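Local coordinates for HTH cro/C1-type domain-containing protein (Pseudomonas aeruginosa PAO1, PDB 7CSW) that acts as the antitoxin HigA and binds DNA of the pa2440 promoter through a helix-turn-helix domain of the Cro/C1 type, at a contact of chain A with DNA. Sequence-based numbering; all coordinates share one arbitrary frame.

Contact 1: a contact of chain A with DNA. Residues 40, 49, 52, 55. With nucleotides of chain B.
Arg49 and Ser52 hold the two non-bridging oxygens of the DC16 phosphate, in a backbone contact of the Cro/C1-type helix-turn-helix domain. From Arg49, NH2 donates to OP2 at 2.9 Å in a nearly straight bond, 160° at the hydrogen, and the oxygen lies almost in the guanidinium plane, at its edge. This is also a salt bridge, for which arginine is well suited because its charge is spread over a flat group with N-H bonds around the rim. On the other oxygen, Ser52 OG donates to OP1 at 2.6 Å. Water 1 adds to the grip on OP2: it sits 2.8 Å from that oxygen and 2.9 Å from Ser52 N.

The shaft of Arg49 runs along the DNA backbone. CG is anti to the backbone N (chi1 -172°), and a bend at chi3 (-61°), about the CG-CD bond, swings the guanidinium alongside the DG15 deoxyribose and toward DC16, with CD 3.6 Å from C2' of DG15. Thr40 lies behind the flat group, its CA 3.3 Å above the plane and offset toward the rim. A weak bond from NH2 to Thr40 OG1 may further limit rotation.

Farther out, the start of helix 53-63 positions the serine. Met55 N donates to Ser52 OG at 3.1 Å, the bond typical of a helix N-cap, so this small hydroxyl accepts from the helix while donating to the phosphate. The partial positive charge at the helix start would be expected to favour the phosphate. The CG of Met55 merely borders OP1 of DC16 at 3.8 Å.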
loop_
_atom_site.group_PDB
_atom_site.type_symbol
_atom_site.label_atom_id
_atom_site.label_comp_id
_atom_site.label_asym_id
_atom_site.label_seq_id
_atom_site.Cartn_x
_atom_site.Cartn_y
_atom_site.Cartn_z
ATOM N N THR A 40 -6.667 0.595 -17.638
ATOM C CA THR A 40 -6.383 0.806 -16.223
ATOM C C THR A 40 -7.578 0.396 -15.367
ATOM O O THR A 40 -7.435 -0.379 -14.411
ATOM C CB THR A 40 -5.980 2.262 -15.976
ATOM O OG1 THR A 40 -4.621 2.451 -16.398
ATOM C CG2 THR A 40 -6.068 2.602 -14.496
ATOM N N ARG A 49 -5.016 -5.965 -11.474
ATOM C CA ARG A 49 -4.171 -4.840 -11.121
ATOM C C ARG A 49 -4.633 -4.280 -9.786
ATOM O O ARG A 49 -5.836 -4.200 -9.520
ATOM C CB ARG A 49 -4.207 -3.740 -12.185
ATOM C CG ARG A 49 -3.174 -2.638 -11.921
ATOM C CD ARG A 49 -3.457 -1.412 -12.759
ATOM N NE ARG A 49 -3.388 -1.716 -14.186
ATOM C CZ ARG A 49 -3.273 -0.800 -15.145
ATOM N NH1 ARG A 49 -3.222 -1.185 -16.410
ATOM N NH2 ARG A 49 -3.203 0.499 -14.844
ATOM N N SER A 52 -3.288 1.864 -7.228
ATOM C CA SER A 52 -2.165 2.729 -6.903
ATOM C C SER A 52 -2.637 3.919 -6.074
ATOM O O SER A 52 -3.833 4.211 -5.981
ATOM C CB SER A 52 -1.487 3.233 -8.175
ATOM O OG SER A 52 -2.351 4.159 -8.821
ATOM N N MET A 55 -4.567 6.209 -8.296
ATOM C CA MET A 55 -5.926 5.739 -8.557
ATOM C C MET A 55 -6.815 5.891 -7.326
ATOM O O MET A 55 -7.998 6.208 -7.456
ATOM C CB MET A 55 -5.916 4.284 -9.037
ATOM C CG MET A 55 -5.823 4.136 -10.555
ATOM S SD MET A 55 -7.151 5.010 -11.414
ATOM C CE MET A 55 -8.531 4.032 -10.907
ATOM P P DG B 15 -0.000 -3.048 -9.393
ATOM O OP1 DG B 15 -0.445 -2.596 -8.050
ATOM O OP2 DG B 15 -0.721 -4.133 -10.098
ATOM O "O5'" DG B 15 0.065 -1.753 -10.326
ATOM C "C5'" DG B 15 0.754 -0.607 -9.829
ATOM C "C4'" DG B 15 0.836 0.486 -10.867
ATOM O "O4'" DG B 15 1.779 0.115 -11.889
ATOM C "C3'" DG B 15 -0.469 0.818 -11.585
ATOM O "O3'" DG B 15 -0.586 2.209 -11.670
ATOM C "C2'" DG B 15 -0.287 0.187 -12.967
ATOM C "C1'" DG B 15 1.207 0.321 -13.163
ATOM N N9 DG B 15 1.780 -0.676 -14.038
ATOM C C8 DG B 15 1.576 -2.030 -13.978
ATOM N N7 DG B 15 2.255 -2.693 -14.869
ATOM C C5 DG B 15 2.972 -1.713 -15.546
ATOM C C6 DG B 15 3.875 -1.839 -16.612
ATOM O O6 DG B 15 4.231 -2.872 -17.186
ATOM N N1 DG B 15 4.373 -0.606 -17.023
ATOM C C2 DG B 15 4.037 0.600 -16.463
ATOM N N2 DG B 15 4.626 1.683 -17.005
ATOM N N3 DG B 15 3.183 0.736 -15.447
ATOM C C4 DG B 15 2.692 -0.465 -15.046
ATOM P P DC B 16 -1.918 2.881 -12.250
ATOM O OP1 DC B 16 -2.120 4.105 -11.418
ATOM O OP2 DC B 16 -2.991 1.866 -12.340
ATOM O "O5'" DC B 16 -1.540 3.240 -13.762
ATOM C "C5'" DC B 16 -0.502 4.166 -14.055
ATOM C "C4'" DC B 16 -0.178 4.128 -15.538
ATOM O "O4'" DC B 16 0.492 2.904 -15.851
ATOM C "C3'" DC B 16 -1.386 4.120 -16.467
ATOM O "O3'" DC B 16 -1.744 5.461 -16.809
ATOM C "C2'" DC B 16 -0.895 3.336 -17.696
ATOM C "C1'" DC B 16 0.451 2.753 -17.246
ATOM N N1 DC B 16 0.625 1.321 -17.596
ATOM C C2 DC B 16 1.476 0.973 -18.655
ATOM O O2 DC B 16 2.076 1.863 -19.266
ATOM N N3 DC B 16 1.618 -0.336 -18.984
ATOM C C4 DC B 16 0.943 -1.267 -18.319
ATOM N N4 DC B 16 1.122 -2.544 -18.685
ATOM C C5 DC B 16 0.065 -0.934 -17.237
ATOM C C6 DC B 16 -0.063 0.359 -16.915
ATOM P P DG B 17 -3.024 5.765 -17.740
ATOM O OP1 DG B 17 -3.404 7.148 -17.372
ATOM O OP2 DG B 17 -4.025 4.676 -17.659
ATOM O "O5'" DG B 17 -2.409 5.748 -19.216
ATOM C "C5'" DG B 17 -1.219 6.461 -19.494
ATOM C "C4'" DG B 17 -0.725 6.191 -20.913
ATOM O "O4'" DG B 17 -0.190 4.842 -21.010
ATOM C "C3'" DG B 17 -1.774 6.321 -22.017
ATOM O "O3'" DG B 17 -1.208 7.009 -23.130
ATOM C "C2'" DG B 17 -2.125 4.874 -22.356
ATOM C "C1'" DG B 17 -0.823 4.143 -22.072
ATOM N N9 DG B 17 -1.040 2.769 -21.624
ATOM C C8 DG B 17 -1.892 2.363 -20.637
ATOM N N7 DG B 17 -1.888 1.075 -20.435
ATOM C C5 DG B 17 -0.972 0.598 -21.352
ATOM C C6 DG B 17 -0.545 -0.722 -21.589
ATOM O O6 DG B 17 -0.916 -1.760 -21.016
ATOM N N1 DG B 17 0.416 -0.781 -22.610
ATOM C C2 DG B 17 0.897 0.313 -23.302
ATOM N N2 DG B 17 1.812 0.059 -24.249
ATOM N N3 DG B 17 0.505 1.572 -23.075
ATOM C C4 DG B 17 -0.432 1.633 -22.091
HETATM O O HOH W 1 -4.303 1.311 -9.884
HETATM O O HOH W 2 -3.490 0.855 -18.546
#

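Contact 2: a contact of chain A with DNA. Residues 36-37, 40, 49. With nucleotides of chain B.
Thr40 and Ser37 converge on the DG17 phosphate at the start of helix 38-45, the recognition helix of this Cro/C1-type helix-turn-helix. Thr40 can be traced outward from CB, which stands 3.5 Å from OP2 of DG17. There the side chain forks. The hydroxyl branch, OG1, lies beside the backbone N (chi1 -77°), anti to the carbonyl carbon, and donates to OP2 of DG17 at 2.6 Å; it also bonds to water 3. The methyl branch, CG2, points instead toward the preceding phosphate, 3.8 Å from OP2 of DC16. A beta-branched threonine suits the place: one arm binds the DG17 phosphate while the methyl faces the DC16 phosphate, and branching limits how the hydroxyl can turn.

The same DG17 oxygen is shared with Ser37, which grips it twice. The hydroxyl OG donates to OP2 at 2.9 Å, and the amide N of the residue donates to it at 3.0 Å, with 161° at the hydrogen. Three donors thus meet on OP2. Serine is short enough for its amide and hydroxyl to reach one atom together, and its place just ahead of the helix puts the phosphate near the helix N-terminus, whose partial positive charge would be expected to favour binding. Val36 borders the phosphate, its CA 3.7 Å from OP1 and its CB about equally far from both oxygens.

Toward the bases, Arg49 reaches NH1 to 3.4 Å from C5 of DC16. The C5-C6 side of the cytosine hangs above the NH1 corner, on the face opposite Thr40, and the rest of the ring slants away, so the two are not stacked. NH1 also bonds to water 3, which is held by Ser37 OG as well. That water lies a short 2.5 Å from N7 of DG17, on the Hoogsteen edge in the major groove. Because both purines carry N7, this water-borne reading would not by itself separate guanine from adenine.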
loop_
_atom_site.group_PDB
_atom_site.type_symbol
_atom_site.label_atom_id
_atom_site.label_comp_id
_atom_site.label_asym_id
_atom_site.label_seq_id
_atom_site.Cartn_x
_atom_site.Cartn_y
_atom_site.Cartn_z
ATOM N N VAL A 36 -8.013 8.490 -17.153
ATOM C CA VAL A 36 -7.053 7.404 -17.301
ATOM C C VAL A 36 -7.514 6.519 -18.453
ATOM O O VAL A 36 -8.644 6.632 -18.937
ATOM C CB VAL A 36 -6.914 6.576 -16.006
ATOM C CG1 VAL A 36 -6.587 7.487 -14.842
ATOM C CG2 VAL A 36 -8.196 5.789 -15.745
ATOM N N SER A 37 -6.638 5.600 -18.870
ATOM C CA SER A 37 -6.951 4.729 -19.997
ATOM C C SER A 37 -7.887 3.604 -19.570
ATOM O O SER A 37 -7.879 3.165 -18.419
ATOM C CB SER A 37 -5.676 4.147 -20.625
ATOM O OG SER A 37 -5.102 3.136 -19.823
ATOM N N THR A 40 -6.667 0.595 -17.638
ATOM C CA THR A 40 -6.383 0.806 -16.223
ATOM C C THR A 40 -7.578 0.396 -15.367
ATOM O O THR A 40 -7.435 -0.379 -14.411
ATOM C CB THR A 40 -5.980 2.262 -15.976
ATOM O OG1 THR A 40 -4.621 2.451 -16.398
ATOM C CG2 THR A 40 -6.068 2.602 -14.496
ATOM N N ARG A 49 -5.016 -5.965 -11.474
ATOM C CA ARG A 49 -4.171 -4.840 -11.121
ATOM C C ARG A 49 -4.633 -4.280 -9.786
ATOM O O ARG A 49 -5.836 -4.200 -9.520
ATOM C CB ARG A 49 -4.207 -3.740 -12.185
ATOM C CG ARG A 49 -3.174 -2.638 -11.921
ATOM C CD ARG A 49 -3.457 -1.412 -12.759
ATOM N NE ARG A 49 -3.388 -1.716 -14.186
ATOM C CZ ARG A 49 -3.273 -0.800 -15.145
ATOM N NH1 ARG A 49 -3.222 -1.185 -16.410
ATOM N NH2 ARG A 49 -3.203 0.499 -14.844
ATOM P P DC B 16 -1.918 2.881 -12.250
ATOM O OP1 DC B 16 -2.120 4.105 -11.418
ATOM O OP2 DC B 16 -2.991 1.866 -12.340
ATOM O "O5'" DC B 16 -1.540 3.240 -13.762
ATOM C "C5'" DC B 16 -0.502 4.166 -14.055
ATOM C "C4'" DC B 16 -0.178 4.128 -15.538
ATOM O "O4'" DC B 16 0.492 2.904 -15.851
ATOM C "C3'" DC B 16 -1.386 4.120 -16.467
ATOM O "O3'" DC B 16 -1.744 5.461 -16.809
ATOM C "C2'" DC B 16 -0.895 3.336 -17.696
ATOM C "C1'" DC B 16 0.451 2.753 -17.246
ATOM N N1 DC B 16 0.625 1.321 -17.596
ATOM C C2 DC B 16 1.476 0.973 -18.655
ATOM O O2 DC B 16 2.076 1.863 -19.266
ATOM N N3 DC B 16 1.618 -0.336 -18.984
ATOM C C4 DC B 16 0.943 -1.267 -18.319
ATOM N N4 DC B 16 1.122 -2.544 -18.685
ATOM C C5 DC B 16 0.065 -0.934 -17.237
ATOM C C6 DC B 16 -0.063 0.359 -16.915
ATOM P P DG B 17 -3.024 5.765 -17.740
ATOM O OP1 DG B 17 -3.404 7.148 -17.372
ATOM O OP2 DG B 17 -4.025 4.676 -17.659
ATOM O "O5'" DG B 17 -2.409 5.748 -19.216
ATOM C "C5'" DG B 17 -1.219 6.461 -19.494
ATOM C "C4'" DG B 17 -0.725 6.191 -20.913
ATOM O "O4'" DG B 17 -0.190 4.842 -21.010
ATOM C "C3'" DG B 17 -1.774 6.321 -22.017
ATOM O "O3'" DG B 17 -1.208 7.009 -23.130
ATOM C "C2'" DG B 17 -2.125 4.874 -22.356
ATOM C "C1'" DG B 17 -0.823 4.143 -22.072
ATOM N N9 DG B 17 -1.040 2.769 -21.624
ATOM C C8 DG B 17 -1.892 2.363 -20.637
ATOM N N7 DG B 17 -1.888 1.075 -20.435
ATOM C C5 DG B 17 -0.972 0.598 -21.352
ATOM C C6 DG B 17 -0.545 -0.722 -21.589
ATOM O O6 DG B 17 -0.916 -1.760 -21.016
ATOM N N1 DG B 17 0.416 -0.781 -22.610
ATOM C C2 DG B 17 0.897 0.313 -23.302
ATOM N N2 DG B 17 1.812 0.059 -24.249
ATOM N N3 DG B 17 0.505 1.572 -23.075
ATOM C C4 DG B 17 -0.432 1.633 -22.091
HETATM O O HOH W 3 -3.490 0.855 -18.546
#

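Contact 1 and contact 2 are neighbouring parts of one DNA-binding surface, the centres of their C-alpha atoms about 6 Å apart, and they share Thr40 and Arg49. Contact 1 extends toward DG15 and the start of helix 53-63, contact 2 toward the start of helix 38-45. Two helix beginnings thus approach successive phosphates of one strand, which would fix how the recognition helix is set in the major groove. The deposited assembly holds two copies of the protein, and the same contacts recur in each; the structure alone does not show whether this pair is the biological unit.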